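Local coordinates for protein CDP-glucose 4,6-dehydratase (PDB 1WVG) that catalyses the NAD-dependent dehydration of CDP-D-glucose to CDP-4-dehydro-6-deoxy-D-glucose, an early step in making a dideoxy sugar for the bacterial O-antigen, at residues Gly16-Lys21 and Ser61-Ile66; His113-Val118 and Glu165-Ala170; Arg213-Glu216 and Gln220-Ile223. All coordinates share one frame; numbering follows the deposited sequence. Where two conformers were deposited one is given.

Contact 1: residues Gly16-Lys21 and Ser61-Ile66; sequences GHTGFK and SHIGDI. With APR (adenosine-5-diphosphoribose), chain C.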
# COMPACT_ATOMS: atom_id res chain seq x y z
N GLY A 16 -0.98 16.21 -32.08
CA GLY A 16 -2.04 15.23 -32.34
C GLY A 16 -3.43 15.84 -32.57
O GLY A 16 -4.48 15.28 -32.19
N HIS A 17 -3.47 16.99 -33.26
CA HIS A 17 -4.74 17.70 -33.54
C HIS A 17 -5.54 17.05 -34.65
O HIS A 17 -6.75 17.30 -34.81
CB HIS A 17 -4.46 19.19 -33.89
CG HIS A 17 -3.68 19.27 -35.15
ND1 HIS A 17 -2.41 18.70 -35.26
CD2 HIS A 17 -4.02 19.79 -36.38
CE1 HIS A 17 -2.00 18.90 -36.51
NE2 HIS A 17 -2.94 19.56 -37.21
N THR A 18 -4.86 16.19 -35.41
CA THR A 18 -5.51 15.51 -36.53
C THR A 18 -6.41 14.33 -36.16
O THR A 18 -7.17 13.81 -36.99
CB THR A 18 -4.47 15.15 -37.61
OG1 THR A 18 -3.55 14.23 -37.05
CG2 THR A 18 -3.72 16.43 -37.99
N GLY A 19 -6.33 13.92 -34.90
CA GLY A 19 -7.10 12.81 -34.42
C GLY A 19 -8.50 13.16 -33.98
O GLY A 19 -9.01 14.28 -34.15
N PHE A 20 -9.10 12.12 -33.39
CA PHE A 20 -10.46 12.19 -32.88
C PHE A 20 -10.58 13.22 -31.76
O PHE A 20 -11.34 14.18 -31.85
CB PHE A 20 -10.93 10.77 -32.48
CG PHE A 20 -12.26 10.70 -31.78
CD1 PHE A 20 -13.43 11.14 -32.39
CD2 PHE A 20 -12.34 10.13 -30.51
CE1 PHE A 20 -14.67 11.05 -31.75
CE2 PHE A 20 -13.56 10.04 -29.84
CZ PHE A 20 -14.72 10.47 -30.49
N LYS A 21 -9.80 13.01 -30.70
CA LYS A 21 -9.81 13.94 -29.57
C LYS A 21 -9.35 15.32 -30.02
O LYS A 21 -9.96 16.34 -29.63
CB LYS A 21 -8.90 13.47 -28.41
CG LYS A 21 -9.22 12.11 -27.81
CD LYS A 21 -9.49 12.09 -26.30
CE LYS A 21 -8.27 12.26 -25.42
NZ LYS A 21 -8.14 11.27 -24.34
N SER A 61 -2.55 24.12 -39.37
CA SER A 61 -2.26 22.71 -39.21
C SER A 61 -0.90 22.31 -39.79
O SER A 61 -0.63 22.39 -41.00
CB SER A 61 -3.40 21.88 -39.79
OG SER A 61 -3.01 20.52 -39.81
N HIS A 62 0.01 21.86 -38.93
CA HIS A 62 1.33 21.46 -39.39
C HIS A 62 1.53 19.95 -39.29
O HIS A 62 1.32 19.35 -38.22
CB HIS A 62 2.45 22.23 -38.64
CG HIS A 62 3.83 21.72 -38.93
ND1 HIS A 62 4.76 22.47 -39.65
CD2 HIS A 62 4.43 20.54 -38.60
CE1 HIS A 62 5.88 21.74 -39.73
NE2 HIS A 62 5.72 20.57 -39.11
N ILE A 63 1.95 19.36 -40.43
CA ILE A 63 2.18 17.93 -40.54
C ILE A 63 3.59 17.59 -40.15
O ILE A 63 4.52 17.99 -40.81
CB ILE A 63 1.90 17.39 -41.93
CG1 ILE A 63 0.40 17.38 -42.11
CG2 ILE A 63 2.37 15.95 -41.99
CD1 ILE A 63 -0.33 17.07 -40.80
N GLY A 64 3.75 16.84 -39.06
CA GLY A 64 5.09 16.49 -38.61
C GLY A 64 5.12 15.38 -37.56
O GLY A 64 4.09 15.00 -36.99
N ASP A 65 6.33 14.85 -37.34
CA ASP A 65 6.51 13.77 -36.43
C ASP A 65 7.02 14.19 -35.08
O ASP A 65 8.03 14.91 -34.96
CB ASP A 65 7.47 12.75 -36.98
CG ASP A 65 7.28 11.49 -36.23
OD1 ASP A 65 7.27 11.38 -35.01
OD2 ASP A 65 7.10 10.52 -37.07
N ILE A 66 6.30 13.68 -34.08
CA ILE A 66 6.68 14.00 -32.71
C ILE A 66 8.08 13.51 -32.34
O ILE A 66 8.75 13.99 -31.42
CB ILE A 66 5.61 13.54 -31.74
CG1 ILE A 66 5.76 14.33 -30.45
CG2 ILE A 66 5.74 12.03 -31.50
CD1 ILE A 66 5.23 15.75 -30.62
N1 APR C . 3.91 12.31 -34.51
C2 APR C . 2.90 13.20 -34.48
N3 APR C . 1.63 12.99 -34.31
C4 APR C . 1.36 11.68 -34.12
C5 APR C . 2.26 10.65 -34.11
C6 APR C . 3.62 10.99 -34.34
N6 APR C . 4.68 10.15 -34.33
N7 APR C . 1.61 9.44 -33.87
C8 APR C . 0.33 9.77 -33.76
N9 APR C . 0.13 11.11 -33.91
C1' APR C . -1.11 11.86 -33.88
C2' APR C . -2.03 11.44 -34.99
O2' APR C . -1.57 12.00 -36.24
C3' APR C . -3.33 12.07 -34.48
O3' APR C . -3.47 13.49 -34.66
O4' APR C . -1.82 11.51 -32.73
C4' APR C . -3.21 11.71 -32.98
C5' APR C . -3.85 10.40 -32.60
O5' APR C . -5.28 10.57 -32.73
PA APR C . -6.29 9.29 -32.76
O1A APR C . -5.65 8.04 -33.33
O2A APR C . -7.67 9.79 -33.26
O3A APR C . -6.44 8.99 -31.22
PB APR C . -7.32 9.83 -30.13
O1B APR C . -8.48 8.93 -29.76
O2B APR C . -7.58 11.25 -30.58
O5D APR C . -6.24 9.96 -28.97
C5D APR C . -5.79 11.29 -28.63
O4D APR C . -5.74 10.85 -26.19
O1D APR C . -6.53 8.82 -25.34
C1D APR C . -5.36 9.61 -25.67
O2D APR C . -3.58 8.06 -26.32
C2D APR C . -4.62 8.94 -26.80
O3D APR C . -2.74 10.40 -26.65
C3D APR C . -3.88 10.10 -27.44
C4D APR C . -4.95 11.17 -27.38
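His17 and Ser61 bring the two backbones to a nearest CA-to-CA separation of 8.0 Å, where the type I turn Gly16-Gly19 rises beside strand 61-63, and the gap is bridged mainly by the His17 side chain. The link is a hydrogen bond between His17 NE2 and Ser61 OG of 2.8 Å, nearly straight at 169°, with the hydroxyl lying in the plane of the imidazole at its edge. Ser61 OG reaches the ring because it stands anti to its own backbone N (chi1 171°). Thr18 CG2 sits over one face of the His17 ring, nearer the ring's border than its centre, while Phe50 meets the same ring nearly at right angles.

Both segments then turn to ADP-ribose (APR), the part of NAD bound here. Thr18 OG1 shares a short 2.5 Å hydrogen bond with O3' of the adenosine ribose and also bonds to Leu41 O. Beyond the N-cap residue Gly19, the first amides of helix 20-31 grip the pyrophosphate: Phe20 N to O2A at 2.7 Å and Lys21 N to O2B at 2.8 Å. At the other end, Asp65 OD1 accepts a hydrogen bond from APR N6 at 2.9 Å, and Ile66 N donates to N1 at 2.8 Å, a pair that reads the Watson-Crick edge of the base. Asp65 OD2 also forms a salt bridge with Arg67. This is the glycine-rich GxxGxxG turn and adenine-reading Asp of the NAD-binding Rossmann fold in extended short-chain dehydrogenases.

Contact 2: residues His113-Val118 and Glu165-Ala170; sequences HLLETV and ELVASA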
# COMPACT_ATOMS: atom_id res chain seq x y z
N HIS A 113 10.21 14.77 -25.90
CA HIS A 113 10.51 15.82 -26.85
C HIS A 113 9.66 17.03 -26.59
O HIS A 113 10.11 18.18 -26.54
CB HIS A 113 10.27 15.38 -28.30
CG HIS A 113 11.29 14.39 -28.69
ND1 HIS A 113 11.17 13.63 -29.85
CD2 HIS A 113 12.42 14.02 -28.03
CE1 HIS A 113 12.24 12.82 -29.90
NE2 HIS A 113 13.02 13.04 -28.82
N LEU A 114 8.40 16.76 -26.44
CA LEU A 114 7.50 17.86 -26.22
C LEU A 114 7.88 18.62 -24.98
O LEU A 114 7.95 19.84 -25.03
CB LEU A 114 6.05 17.35 -26.20
CG LEU A 114 4.96 18.42 -26.27
CD1 LEU A 114 4.58 18.87 -24.86
CD2 LEU A 114 5.33 19.60 -27.16
N LEU A 115 8.17 17.91 -23.87
CA LEU A 115 8.55 18.59 -22.61
C LEU A 115 9.91 19.25 -22.68
O LEU A 115 10.10 20.35 -22.13
CB LEU A 115 8.36 17.74 -21.35
CG LEU A 115 6.96 17.18 -21.22
CD1 LEU A 115 6.85 16.14 -20.09
CD2 LEU A 115 5.92 18.29 -21.03
N GLU A 116 10.85 18.61 -23.38
CA GLU A 116 12.13 19.26 -23.52
C GLU A 116 11.94 20.51 -24.37
O GLU A 116 12.54 21.55 -24.09
CB GLU A 116 13.19 18.37 -24.17
CG GLU A 116 14.56 19.08 -24.25
CD GLU A 116 15.08 19.57 -22.90
OE1 GLU A 116 14.54 19.36 -21.84
OE2 GLU A 116 16.20 20.21 -22.96
N THR A 117 11.11 20.42 -25.41
CA THR A 117 10.84 21.57 -26.29
C THR A 117 10.22 22.74 -25.52
O THR A 117 10.55 23.92 -25.69
CB THR A 117 9.94 21.15 -27.44
N VAL A 118 9.30 22.39 -24.64
CA VAL A 118 8.66 23.40 -23.84
C VAL A 118 9.68 24.08 -22.95
O VAL A 118 9.66 25.29 -22.76
CB VAL A 118 7.55 22.76 -23.01
CG1 VAL A 118 7.06 23.74 -21.93
CG2 VAL A 118 6.40 22.44 -23.96
N GLU A 165 3.56 9.01 -17.96
CA GLU A 165 3.22 9.60 -16.67
C GLU A 165 4.48 9.86 -15.86
O GLU A 165 4.68 10.93 -15.30
CB GLU A 165 2.33 8.61 -15.90
CG GLU A 165 0.85 8.83 -16.25
CD GLU A 165 0.30 10.13 -15.69
OE1 GLU A 165 0.82 10.72 -14.77
OE2 GLU A 165 -0.80 10.54 -16.26
N LEU A 166 5.38 8.88 -15.83
CA LEU A 166 6.64 9.02 -15.10
C LEU A 166 7.47 10.16 -15.67
O LEU A 166 8.06 10.98 -14.96
CB LEU A 166 7.49 7.71 -15.19
CG LEU A 166 7.39 6.74 -14.01
CD1 LEU A 166 5.97 6.18 -13.84
CD2 LEU A 166 8.36 5.59 -14.22
N VAL A 167 7.52 10.20 -16.99
CA VAL A 167 8.28 11.24 -17.67
C VAL A 167 7.85 12.63 -17.26
O VAL A 167 8.70 13.46 -16.93
CB VAL A 167 8.11 11.12 -19.15
CG1 VAL A 167 8.56 12.44 -19.79
CG2 VAL A 167 8.86 9.91 -19.68
N ALA A 168 6.54 12.90 -17.33
CA ALA A 168 6.01 14.22 -16.96
C ALA A 168 6.30 14.55 -15.48
O ALA A 168 6.63 15.68 -15.10
CB ALA A 168 4.51 14.26 -17.19
N SER A 169 6.16 13.60 -14.59
CA SER A 169 6.45 14.00 -13.23
C SER A 169 7.93 14.33 -13.00
O SER A 169 8.28 15.14 -12.14
CB SER A 169 5.76 13.08 -12.23
OG SER A 169 6.41 11.85 -12.13
N ALA A 170 8.83 13.71 -13.77
CA ALA A 170 10.27 13.96 -13.64
C ALA A 170 10.60 15.32 -14.26
O ALA A 170 11.45 16.08 -13.78
CB ALA A 170 11.14 12.81 -14.17
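Leu115 projects from helix 100-121 onto the Val167-Ala168 step of helix 156-175, two neighbouring helices on one flank of the Rossmann fold. The CA atoms of Leu115 and Ala168 are 7.6 Å apart, yet the two six-residue segments bury just 82 Å² against each other, and no hydrogen bond joins them. The packed part is small and wholly apolar. Leu115 is stretched out, with CD1 anti to CA (chi2 170°), which carries that methyl to the outer end of the side chain. From there it meets Val167 CG1 at 4.1 Å, the two side chains running at a slant to each other, and Ala168 CB at 4.2 Å. Beneath this seam lies the central parallel sheet: Leu115 also rests on Val127 and Leu188, and Ala168 on Asn129 and Ser190, so the groove between the helices is floored by strands 126-130 and 187-197.

Beyond this seam the contact loosens: Ser169, partly exposed, points away from helix 100-121, whereas Leu166 and Ala170 turn to the second subunit, packing on its Gly162 and Asn159. His113 and Glu116 likewise meet Ile101 and Pro100 of that subunit, consistent with the helical dimer interface common in short-chain dehydrogenases. The closest approach between the segments has a main-chain atom on one side: Leu115 CD1 lies 3.8 Å from Ala168 CA, closer than to Ala168 CB.

Contact 3: residues Arg213-Glu216 and Gln220-Ile223; sequences RSFE and QVII. With CXY (cytidine-5'-diphospho-beta-D-xylose), chain D.
Ser214 presses its hydroxyl against aliphatic carbon: OG lies 3.3 Å from Val221 CA and 3.4 Å from Val221 CB, with no hydrogen bond across the contact. The oxygen is satisfied within its own helix by the carbonyl of Asp210, one turn back. With OG beside the backbone N (chi1 -58°), that bond and the packing on Val221 coexist. The backbones also come near, the CA atoms of Ser214 and Val221 being 5.1 Å apart, as the chain reverses through three residues between helix 207-216 and strand 221-223.

Val221 divides its methyls between two neighbours. CG1 stands between the backbone N and the carbonyl carbon (chi1 51°) and meets Phe215 CE1 at 3.7 Å in a slanting approach to the ring; CG2 lies 3.8 Å from Ser214 OG. Trp283 and Val280 also pack on Phe215, and Val276 touches Val221, so helix 272-283 continues this apolar cluster. Strand 221-223 pairs in parallel with 289-291.

One residue further along, the strand meets the sugar nucleotide: Ile222 O accepts a hydrogen bond from the cytosine amino group, CXY N4, at 2.8 Å and 164°. Ile223 lies against the same base, its CG2 3.8 Å from CXY O2. Asp210 itself also hydrogen-bonds to CXY through OD2. Recognition of the base by a main-chain carbonyl belongs to the CDP-sugar pocket, in the substrate-binding part of this extended short-chain dehydrogenase.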
# COMPACT_ATOMS: atom_id res chain seq x y z
N ARG A 213 -19.79 0.92 -37.85
CA ARG A 213 -19.41 0.45 -39.17
C ARG A 213 -20.26 -0.73 -39.61
O ARG A 213 -20.72 -0.76 -40.76
CB ARG A 213 -17.91 0.15 -39.20
CG ARG A 213 -17.39 -0.35 -40.55
CD ARG A 213 -17.64 -1.85 -40.75
NE ARG A 213 -17.65 -2.27 -42.16
CZ ARG A 213 -18.44 -3.24 -42.67
NH1 ARG A 213 -19.34 -3.92 -41.94
NH2 ARG A 213 -18.33 -3.51 -43.97
N SER A 214 -20.46 -1.70 -38.70
CA SER A 214 -21.28 -2.89 -38.95
C SER A 214 -22.72 -2.49 -39.16
O SER A 214 -23.38 -2.88 -40.12
CB SER A 214 -21.24 -3.80 -37.76
OG SER A 214 -19.89 -4.15 -37.51
N PHE A 215 -23.21 -1.69 -38.25
CA PHE A 215 -24.57 -1.29 -38.41
C PHE A 215 -24.85 -0.66 -39.76
O PHE A 215 -25.82 -0.98 -40.46
CB PHE A 215 -24.99 -0.33 -37.30
CG PHE A 215 -25.18 -1.11 -36.01
CD1 PHE A 215 -24.76 -2.44 -35.91
CD2 PHE A 215 -25.77 -0.52 -34.89
CE1 PHE A 215 -24.91 -3.18 -34.73
CE2 PHE A 215 -25.92 -1.25 -33.71
CZ PHE A 215 -25.50 -2.58 -33.62
N GLU A 216 -23.98 0.28 -40.07
CA GLU A 216 -24.02 1.05 -41.28
C GLU A 216 -24.23 0.17 -42.50
O GLU A 216 -25.10 0.42 -43.32
CB GLU A 216 -22.65 1.69 -41.45
CG GLU A 216 -22.62 3.22 -41.36
CD GLU A 216 -21.37 3.70 -42.04
OE1 GLU A 216 -20.24 3.42 -41.65
OE2 GLU A 216 -21.63 4.40 -43.14
N GLN A 220 -23.55 -7.63 -38.77
CA GLN A 220 -23.58 -7.68 -37.32
C GLN A 220 -22.20 -7.33 -36.81
O GLN A 220 -21.22 -7.63 -37.46
CB GLN A 220 -24.15 -8.90 -36.57
CG GLN A 220 -24.98 -9.92 -37.35
CD GLN A 220 -24.91 -11.23 -36.59
OE1 GLN A 220 -24.10 -12.10 -36.94
NE2 GLN A 220 -25.67 -11.33 -35.50
N VAL A 221 -22.13 -6.66 -35.67
CA VAL A 221 -20.84 -6.30 -35.16
C VAL A 221 -20.38 -7.46 -34.34
O VAL A 221 -21.16 -8.12 -33.64
CB VAL A 221 -20.86 -4.96 -34.39
CG1 VAL A 221 -21.96 -4.94 -33.32
CG2 VAL A 221 -19.50 -4.69 -33.75
N ILE A 222 -19.09 -7.70 -34.48
CA ILE A 222 -18.46 -8.77 -33.74
C ILE A 222 -17.81 -8.35 -32.40
O ILE A 222 -16.77 -7.68 -32.39
CB ILE A 222 -17.50 -9.54 -34.59
CG1 ILE A 222 -18.33 -10.33 -35.61
CG2 ILE A 222 -16.71 -10.45 -33.66
CD1 ILE A 222 -17.49 -11.16 -36.58
N ILE A 223 -18.44 -8.80 -31.28
CA ILE A 223 -18.05 -8.56 -29.88
C ILE A 223 -17.09 -9.57 -29.29
O ILE A 223 -17.39 -10.78 -29.17
CB ILE A 223 -19.28 -8.47 -29.00
CG1 ILE A 223 -20.16 -7.37 -29.56
CG2 ILE A 223 -18.87 -8.14 -27.57
CD1 ILE A 223 -19.50 -5.99 -29.49
O1B CXY D . -10.14 0.38 -23.88
PB CXY D . -9.48 0.49 -25.25
O2B CXY D . -8.62 -0.68 -25.62
O1' CXY D . -8.60 1.88 -25.31
O3A CXY D . -10.78 0.67 -26.07
PA CXY D . -11.54 -0.31 -27.14
O1A CXY D . -12.69 0.49 -27.64
O2A CXY D . -10.61 -0.76 -28.20
O5D CXY D . -11.94 -1.55 -26.22
C5D CXY D . -13.04 -1.38 -25.31
C4D CXY D . -13.47 -2.74 -24.83
O4D CXY D . -14.41 -3.27 -25.80
C3D CXY D . -12.39 -3.80 -24.61
O3D CXY D . -12.63 -4.74 -23.50
C2D CXY D . -12.47 -4.49 -25.99
O2D CXY D . -11.92 -5.80 -25.87
C1D CXY D . -13.97 -4.54 -26.18
N1 CXY D . -14.38 -4.77 -27.57
C6 CXY D . -14.03 -3.87 -28.56
C5 CXY D . -14.39 -4.01 -29.81
C4 CXY D . -15.15 -5.14 -30.23
N3 CXY D . -15.48 -6.02 -29.19
C2 CXY D . -15.13 -5.90 -27.85
N4 CXY D . -15.50 -5.38 -31.38
O2 CXY D . -15.44 -6.73 -26.99
C1' CXY D . -9.35 3.02 -25.68
C2' CXY D . -8.46 3.84 -26.58
C3' CXY D . -7.25 4.22 -25.75
C4' CXY D . -7.67 5.02 -24.52
C5' CXY D . -8.68 4.22 -23.71
O2' CXY D . -8.02 3.08 -27.73
O3' CXY D . -6.39 5.07 -26.53
O4' CXY D . -6.53 5.36 -23.74
O5' CXY D . -9.78 3.81 -24.53

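How the contacts relate
The three contacts follow one another along the chain without interleaving. Contacts 1 and 2 both belong to the NAD-binding Rossmann fold: strand 60-63 is part of its parallel sheet, and helices 20-31, 100-121 and 156-175 pack beside it. Their centres are about 18 Å apart, and they touch where His113 ND1 meets Ile66 O, probably through a hydrogen bond, so the adenine end of the cofactor site abuts the helices that face the second subunit. The centre of contact 3, which includes one strand of the small parallel sheet 221-223/289-291, is about 28 Å from that of contact 1 and about 39 Å from that of contact 2, across the chain's centre from the latter. Contact 1 thus holds the adenine end of the cofactor site and contact 3 the distant cytosine end of the sugar-nucleotide site.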